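Local coordinates for Tll1590 protein (Thermosynechococcus elongatus, PDB 6LDQ) that is a glycosyltransferase-family protein of the GT-B clan, with a glycosyl transferase 4-like domain built on a largely parallel sheet flanked by helices, at residues Q125-S137 against A167-L181. Residues are numbered along the deposited sequence; the frame is centred on the assembly and turned at random.
Sequences QQFNFQWLHTYHS and ADCVIVTSPQEEAYL
Tyr135 lies between strand 169-172 and the first turns of helix 175-185. With CG anti to the backbone N (chi1 172°), its ring reaches that helix, where Leu181 CG sits over one face, 4.1 Å from the Tyr135 ring centroid and only 5° off the normal, a CH-pi contact. Glu177 CB meets the ring edge in plane, and Tyr180 crosses at about a right angle. Tyr135 OH is hydrogen-bonded to Ser137 OG (2.8 Å).

Glu177 ties down the chain after the strand. Its OE1 accepts from Ser137 N at 3.3 Å, the donor lying above the carboxylate plane, and two waters also donate to this oxygen. One of them links it to Tyr135 O and Thr173, the other to Thr173 OG1 and His136 ND1, whose ring it meets edge-on.

Between these ends the strands run nearly parallel, in neighbouring positions of the Rossmann-like sheet. His133 and Tyr135 N donate to Cys169 and Ile171 O, while Ile171 N donates to His133 O. Leu132 and Thr134 share a sheet face with Ile171; there Leu132 CD2 touches Ile171 CD1, and Thr134 OG1, bonded to His110 and Tyr32, passes Ile171 CB.

At the start of the pairing, Asp168 OD2 takes Trp131 N through its anti lone pair (2.7 Å, 175° at hydrogen). Ala167 CB packs over the Trp131 six-membered ring, 3.9 Å from its centroid, while NE1 bonds Thr111.

A carboxylate thus secures each end of a middle joined by the parallel backbone ladder, and the three hydrogen bonds to Glu177 OE1 would probably stabilise its negative charge.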
loop_
_atom_site.group_PDB
_atom_site.type_symbol
_atom_site.label_atom_id
_atom_site.label_comp_id
_atom_site.label_asym_id
_atom_site.label_seq_id
_atom_site.Cartn_x
_atom_site.Cartn_y
_atom_site.Cartn_z
ATOM N N GLN A 125 -13.244 2.624 -4.780
ATOM C CA GLN A 125 -14.658 2.683 -5.136
ATOM C C GLN A 125 -15.223 4.090 -5.020
ATOM O O GLN A 125 -16.267 4.377 -5.618
ATOM C CB GLN A 125 -15.483 1.749 -4.256
ATOM C CG GLN A 125 -15.190 0.283 -4.435
ATOM C CD GLN A 125 -16.006 -0.581 -3.489
ATOM O OE1 GLN A 125 -17.203 -0.367 -3.318
ATOM N NE2 GLN A 125 -15.355 -1.551 -2.854
ATOM N N GLN A 126 -14.571 4.961 -4.252
ATOM C CA GLN A 126 -15.067 6.308 -3.997
ATOM C C GLN A 126 -14.280 7.378 -4.733
ATOM O O GLN A 126 -14.852 8.407 -5.108
ATOM C CB GLN A 126 -15.028 6.610 -2.491
ATOM C CG GLN A 126 -15.549 7.993 -2.100
ATOM C CD GLN A 126 -15.692 8.171 -0.587
ATOM O OE1 GLN A 126 -15.434 7.252 0.195
ATOM N NE2 GLN A 126 -16.104 9.364 -0.174
ATOM N N PHE A 127 -12.994 7.147 -4.964
ATOM C CA PHE A 127 -12.107 8.154 -5.521
ATOM C C PHE A 127 -11.389 7.614 -6.748
ATOM O O PHE A 127 -11.354 6.401 -6.998
ATOM C CB PHE A 127 -11.091 8.607 -4.476
ATOM C CG PHE A 127 -11.717 9.113 -3.213
ATOM C CD1 PHE A 127 -12.446 10.295 -3.217
ATOM C CD2 PHE A 127 -11.569 8.420 -2.024
ATOM C CE1 PHE A 127 -13.023 10.774 -2.058
ATOM C CE2 PHE A 127 -12.127 8.893 -0.861
ATOM C CZ PHE A 127 -12.862 10.080 -0.875
ATOM N N ASN A 128 -10.827 8.547 -7.517
ATOM C CA ASN A 128 -10.032 8.264 -8.710
ATOM C C ASN A 128 -8.568 8.522 -8.383
ATOM O O ASN A 128 -8.141 9.675 -8.297
ATOM C CB ASN A 128 -10.470 9.128 -9.895
ATOM C CG ASN A 128 -11.838 8.741 -10.427
ATOM O OD1 ASN A 128 -12.248 7.582 -10.333
ATOM N ND2 ASN A 128 -12.559 9.714 -10.975
ATOM N N PHE A 129 -7.805 7.450 -8.211
ATOM C CA PHE A 129 -6.373 7.534 -7.990
ATOM C C PHE A 129 -5.703 6.345 -8.662
ATOM O O PHE A 129 -6.354 5.355 -9.013
ATOM C CB PHE A 129 -6.028 7.589 -6.489
ATOM C CG PHE A 129 -6.566 6.428 -5.683
ATOM C CD1 PHE A 129 -7.833 6.477 -5.132
ATOM C CD2 PHE A 129 -5.790 5.299 -5.459
ATOM C CE1 PHE A 129 -8.343 5.399 -4.380
ATOM C CE2 PHE A 129 -6.281 4.231 -4.701
ATOM C CZ PHE A 129 -7.567 4.286 -4.157
ATOM N N GLN A 130 -4.390 6.459 -8.863
ATOM C CA GLN A 130 -3.602 5.331 -9.341
ATOM C C GLN A 130 -3.330 4.415 -8.160
ATOM O O GLN A 130 -2.711 4.836 -7.181
ATOM C CB GLN A 130 -2.292 5.806 -9.968
ATOM C CG GLN A 130 -2.459 6.911 -10.999
ATOM C CD GLN A 130 -3.457 6.551 -12.077
ATOM O OE1 GLN A 130 -3.406 5.459 -12.641
ATOM N NE2 GLN A 130 -4.384 7.465 -12.359
ATOM N N TRP A 131 -3.792 3.168 -8.243
ATOM C CA TRP A 131 -3.727 2.240 -7.120
ATOM C C TRP A 131 -2.771 1.107 -7.471
ATOM O O TRP A 131 -3.030 0.334 -8.401
ATOM C CB TRP A 131 -5.120 1.706 -6.778
ATOM C CG TRP A 131 -5.151 0.692 -5.671
ATOM C CD1 TRP A 131 -4.257 0.559 -4.648
ATOM C CD2 TRP A 131 -6.143 -0.325 -5.470
ATOM N NE1 TRP A 131 -4.622 -0.487 -3.831
ATOM C CE2 TRP A 131 -5.780 -1.041 -4.313
ATOM C CE3 TRP A 131 -7.302 -0.700 -6.159
ATOM C CZ2 TRP A 131 -6.536 -2.115 -3.828
ATOM C CZ3 TRP A 131 -8.043 -1.789 -5.676
ATOM C CH2 TRP A 131 -7.647 -2.471 -4.534
ATOM N N LEU A 132 -1.663 1.019 -6.743
ATOM C CA LEU A 132 -0.754 -0.107 -6.876
ATOM C C LEU A 132 -0.810 -0.941 -5.611
ATOM O O LEU A 132 -0.962 -0.414 -4.510
ATOM C CB LEU A 132 0.690 0.330 -7.100
ATOM C CG LEU A 132 0.945 1.039 -8.420
ATOM C CD1 LEU A 132 0.886 2.523 -8.130
ATOM C CD2 LEU A 132 2.277 0.618 -9.032
ATOM N N HIS A 133 -0.643 -2.246 -5.771
ATOM C CA HIS A 133 -0.674 -3.121 -4.616
ATOM C C HIS A 133 0.464 -4.121 -4.685
ATOM O O HIS A 133 0.689 -4.740 -5.728
ATOM C CB HIS A 133 -1.995 -3.852 -4.498
ATOM C CG HIS A 133 -2.122 -4.542 -3.191
ATOM N ND1 HIS A 133 -2.829 -4.017 -2.138
ATOM C CD2 HIS A 133 -1.499 -5.638 -2.713
ATOM C CE1 HIS A 133 -2.716 -4.820 -1.094
ATOM N NE2 HIS A 133 -1.924 -5.820 -1.422
ATOM N N THR A 134 1.177 -4.268 -3.577
ATOM C CA THR A 134 2.189 -5.298 -3.424
ATOM C C THR A 134 1.599 -6.525 -2.718
ATOM O O THR A 134 1.085 -6.419 -1.600
ATOM C CB THR A 134 3.386 -4.768 -2.652
ATOM O OG1 THR A 134 4.033 -3.736 -3.437
ATOM C CG2 THR A 134 4.350 -5.912 -2.381
ATOM N N TYR A 135 1.717 -7.675 -3.369
ATOM C CA TYR A 135 1.266 -8.971 -2.868
ATOM C C TYR A 135 2.300 -9.598 -1.939
ATOM O O TYR A 135 3.501 -9.473 -2.162
ATOM C CB TYR A 135 1.056 -9.952 -4.027
ATOM C CG TYR A 135 0.773 -11.339 -3.492
ATOM C CD1 TYR A 135 -0.363 -11.557 -2.769
ATOM C CD2 TYR A 135 1.658 -12.392 -3.625
ATOM C CE1 TYR A 135 -0.697 -12.760 -2.229
ATOM C CE2 TYR A 135 1.329 -13.659 -3.077
ATOM C CZ TYR A 135 0.134 -13.799 -2.372
ATOM O OH TYR A 135 -0.277 -14.959 -1.777
ATOM N N HIS A 136 1.831 -10.308 -0.905
ATOM C CA HIS A 136 2.718 -11.203 -0.165
ATOM C C HIS A 136 1.974 -12.462 0.250
ATOM O O HIS A 136 0.806 -12.409 0.643
ATOM C CB HIS A 136 3.320 -10.605 1.111
ATOM C CG HIS A 136 3.895 -9.239 0.938
ATOM N ND1 HIS A 136 5.165 -9.020 0.440
ATOM C CD2 HIS A 136 3.368 -8.016 1.186
ATOM C CE1 HIS A 136 5.398 -7.719 0.402
ATOM N NE2 HIS A 136 4.322 -7.085 0.842
ATOM N N SER A 137 2.681 -13.580 0.205
ATOM C CA SER A 137 2.150 -14.836 0.706
ATOM C C SER A 137 2.393 -14.972 2.207
ATOM O O SER A 137 3.539 -15.134 2.638
ATOM C CB SER A 137 2.774 -16.005 -0.044
ATOM O OG SER A 137 2.240 -16.110 -1.349
ATOM N N ALA A 167 -7.156 -3.010 -9.158
ATOM C CA ALA A 167 -5.945 -2.217 -9.011
ATOM C C ALA A 167 -5.285 -2.010 -10.369
ATOM O O ALA A 167 -5.405 -2.835 -11.279
ATOM C CB ALA A 167 -4.974 -2.894 -8.046
ATOM N N ASP A 168 -4.584 -0.888 -10.510
ATOM C CA ASP A 168 -3.897 -0.646 -11.771
ATOM C C ASP A 168 -2.719 -1.590 -11.943
ATOM O O ASP A 168 -2.456 -2.058 -13.055
ATOM C CB ASP A 168 -3.460 0.814 -11.860
ATOM C CG ASP A 168 -4.626 1.747 -11.734
ATOM O OD1 ASP A 168 -5.431 1.820 -12.688
ATOM O OD2 ASP A 168 -4.783 2.353 -10.659
ATOM N N CYS A 169 -2.013 -1.901 -10.859
ATOM C CA CYS A 169 -0.917 -2.852 -10.963
ATOM C C CYS A 169 -0.652 -3.542 -9.633
ATOM O O CYS A 169 -0.585 -2.890 -8.589
ATOM C CB CYS A 169 0.368 -2.179 -11.449
ATOM S SG CYS A 169 1.729 -3.324 -11.539
ATOM N N VAL A 170 -0.448 -4.861 -9.689
ATOM C CA VAL A 170 -0.131 -5.650 -8.505
ATOM C C VAL A 170 1.311 -6.136 -8.583
ATOM O O VAL A 170 1.689 -6.817 -9.542
ATOM C CB VAL A 170 -1.089 -6.838 -8.344
ATOM C CG1 VAL A 170 -0.629 -7.685 -7.177
ATOM C CG2 VAL A 170 -2.490 -6.334 -8.132
ATOM N N ILE A 171 2.092 -5.833 -7.556
ATOM C CA ILE A 171 3.508 -6.173 -7.502
ATOM C C ILE A 171 3.683 -7.506 -6.776
ATOM O O ILE A 171 3.124 -7.722 -5.690
ATOM C CB ILE A 171 4.303 -5.039 -6.820
ATOM C CG1 ILE A 171 4.361 -3.829 -7.761
ATOM C CG2 ILE A 171 5.719 -5.508 -6.471
ATOM C CD1 ILE A 171 3.897 -2.525 -7.167
ATOM N N VAL A 172 4.408 -8.432 -7.407
ATOM C CA VAL A 172 4.810 -9.688 -6.785
ATOM C C VAL A 172 6.300 -9.627 -6.498
ATOM O O VAL A 172 7.061 -8.965 -7.217
ATOM C CB VAL A 172 4.472 -10.890 -7.689
ATOM C CG1 VAL A 172 2.961 -11.094 -7.748
ATOM C CG2 VAL A 172 5.033 -10.663 -9.083
ATOM N N THR A 173 6.731 -10.313 -5.449
ATOM C CA THR A 173 8.123 -10.202 -5.027
ATOM C C THR A 173 8.965 -11.415 -5.396
ATOM O O THR A 173 10.160 -11.429 -5.106
ATOM C CB THR A 173 8.219 -9.938 -3.515
ATOM O OG1 THR A 173 7.858 -11.110 -2.783
ATOM C CG2 THR A 173 7.300 -8.796 -3.108
ATOM N N SER A 174 8.383 -12.421 -6.042
ATOM C CA SER A 174 9.154 -13.560 -6.521
ATOM C C SER A 174 8.311 -14.308 -7.535
ATOM O O SER A 174 7.077 -14.221 -7.494
ATOM C CB SER A 174 9.553 -14.494 -5.371
ATOM O OG SER A 174 8.410 -15.021 -4.726
ATOM N N PRO A 175 8.931 -15.028 -8.464
ATOM C CA PRO A 175 8.129 -15.849 -9.378
ATOM C C PRO A 175 7.256 -16.848 -8.651
ATOM O O PRO A 175 6.132 -17.109 -9.092
ATOM C CB PRO A 175 9.196 -16.532 -10.238
ATOM C CG PRO A 175 10.308 -15.525 -10.254
ATOM C CD PRO A 175 10.357 -15.040 -8.840
ATOM N N GLN A 176 7.733 -17.388 -7.530
ATOM C CA GLN A 176 6.974 -18.422 -6.836
ATOM C C GLN A 176 5.645 -17.873 -6.334
ATOM O O GLN A 176 4.607 -18.538 -6.448
ATOM C CB GLN A 176 7.820 -19.001 -5.700
ATOM C CG GLN A 176 7.160 -20.094 -4.881
ATOM C CD GLN A 176 6.454 -21.141 -5.733
ATOM O OE1 GLN A 176 6.980 -21.605 -6.752
ATOM N NE2 GLN A 176 5.235 -21.492 -5.330
ATOM N N GLU A 177 5.640 -16.638 -5.816
ATOM C CA GLU A 177 4.379 -16.040 -5.382
ATOM C C GLU A 177 3.506 -15.638 -6.569
ATOM O O GLU A 177 2.275 -15.717 -6.481
ATOM C CB GLU A 177 4.658 -14.857 -4.445
ATOM C CG GLU A 177 5.561 -15.274 -3.274
ATOM C CD GLU A 177 5.432 -14.419 -2.008
ATOM O OE1 GLU A 177 4.988 -13.246 -2.065
ATOM O OE2 GLU A 177 5.812 -14.935 -0.932
ATOM N N GLU A 178 4.111 -15.226 -7.691
ATOM C CA GLU A 178 3.337 -15.058 -8.922
ATOM C C GLU A 178 2.708 -16.376 -9.354
ATOM O O GLU A 178 1.570 -16.409 -9.842
ATOM C CB GLU A 178 4.230 -14.521 -10.048
ATOM C CG GLU A 178 3.552 -13.479 -10.924
ATOM C CD GLU A 178 2.650 -14.117 -11.937
ATOM O OE1 GLU A 178 2.850 -15.311 -12.200
ATOM O OE2 GLU A 178 1.755 -13.438 -12.481
ATOM N N ALA A 179 3.455 -17.468 -9.231
ATOM C CA ALA A 179 2.909 -18.760 -9.621
ATOM C C ALA A 179 1.739 -19.127 -8.722
ATOM O O ALA A 179 0.704 -19.605 -9.198
ATOM C CB ALA A 179 3.999 -19.825 -9.561
ATOM N N TYR A 180 1.883 -18.880 -7.419
ATOM C CA TYR A 180 0.801 -19.178 -6.485
ATOM C C TYR A 180 -0.440 -18.365 -6.817
ATOM O O TYR A 180 -1.552 -18.904 -6.868
ATOM C CB TYR A 180 1.236 -18.903 -5.046
ATOM C CG TYR A 180 0.057 -18.786 -4.110
ATOM C CD1 TYR A 180 -0.571 -19.923 -3.613
ATOM C CD2 TYR A 180 -0.456 -17.539 -3.743
ATOM C CE1 TYR A 180 -1.671 -19.831 -2.769
ATOM C CE2 TYR A 180 -1.561 -17.439 -2.897
ATOM C CZ TYR A 180 -2.165 -18.586 -2.416
ATOM O OH TYR A 180 -3.255 -18.485 -1.567
ATOM N N LEU A 181 -0.267 -17.052 -7.011
ATOM C CA LEU A 181 -1.393 -16.179 -7.323
ATOM C C LEU A 181 -2.169 -16.697 -8.528
ATOM O O LEU A 181 -3.400 -16.797 -8.498
ATOM C CB LEU A 181 -0.897 -14.753 -7.582
ATOM C CG LEU A 181 -1.084 -13.639 -6.536
ATOM C CD1 LEU A 181 -0.523 -12.335 -7.089
ATOM C CD2 LEU A 181 -2.549 -13.455 -6.118
HETATM O O HOH W 1 5.112 -11.360 -3.704
HETATM O O HOH W 2 6.824 -11.292 -0.416
#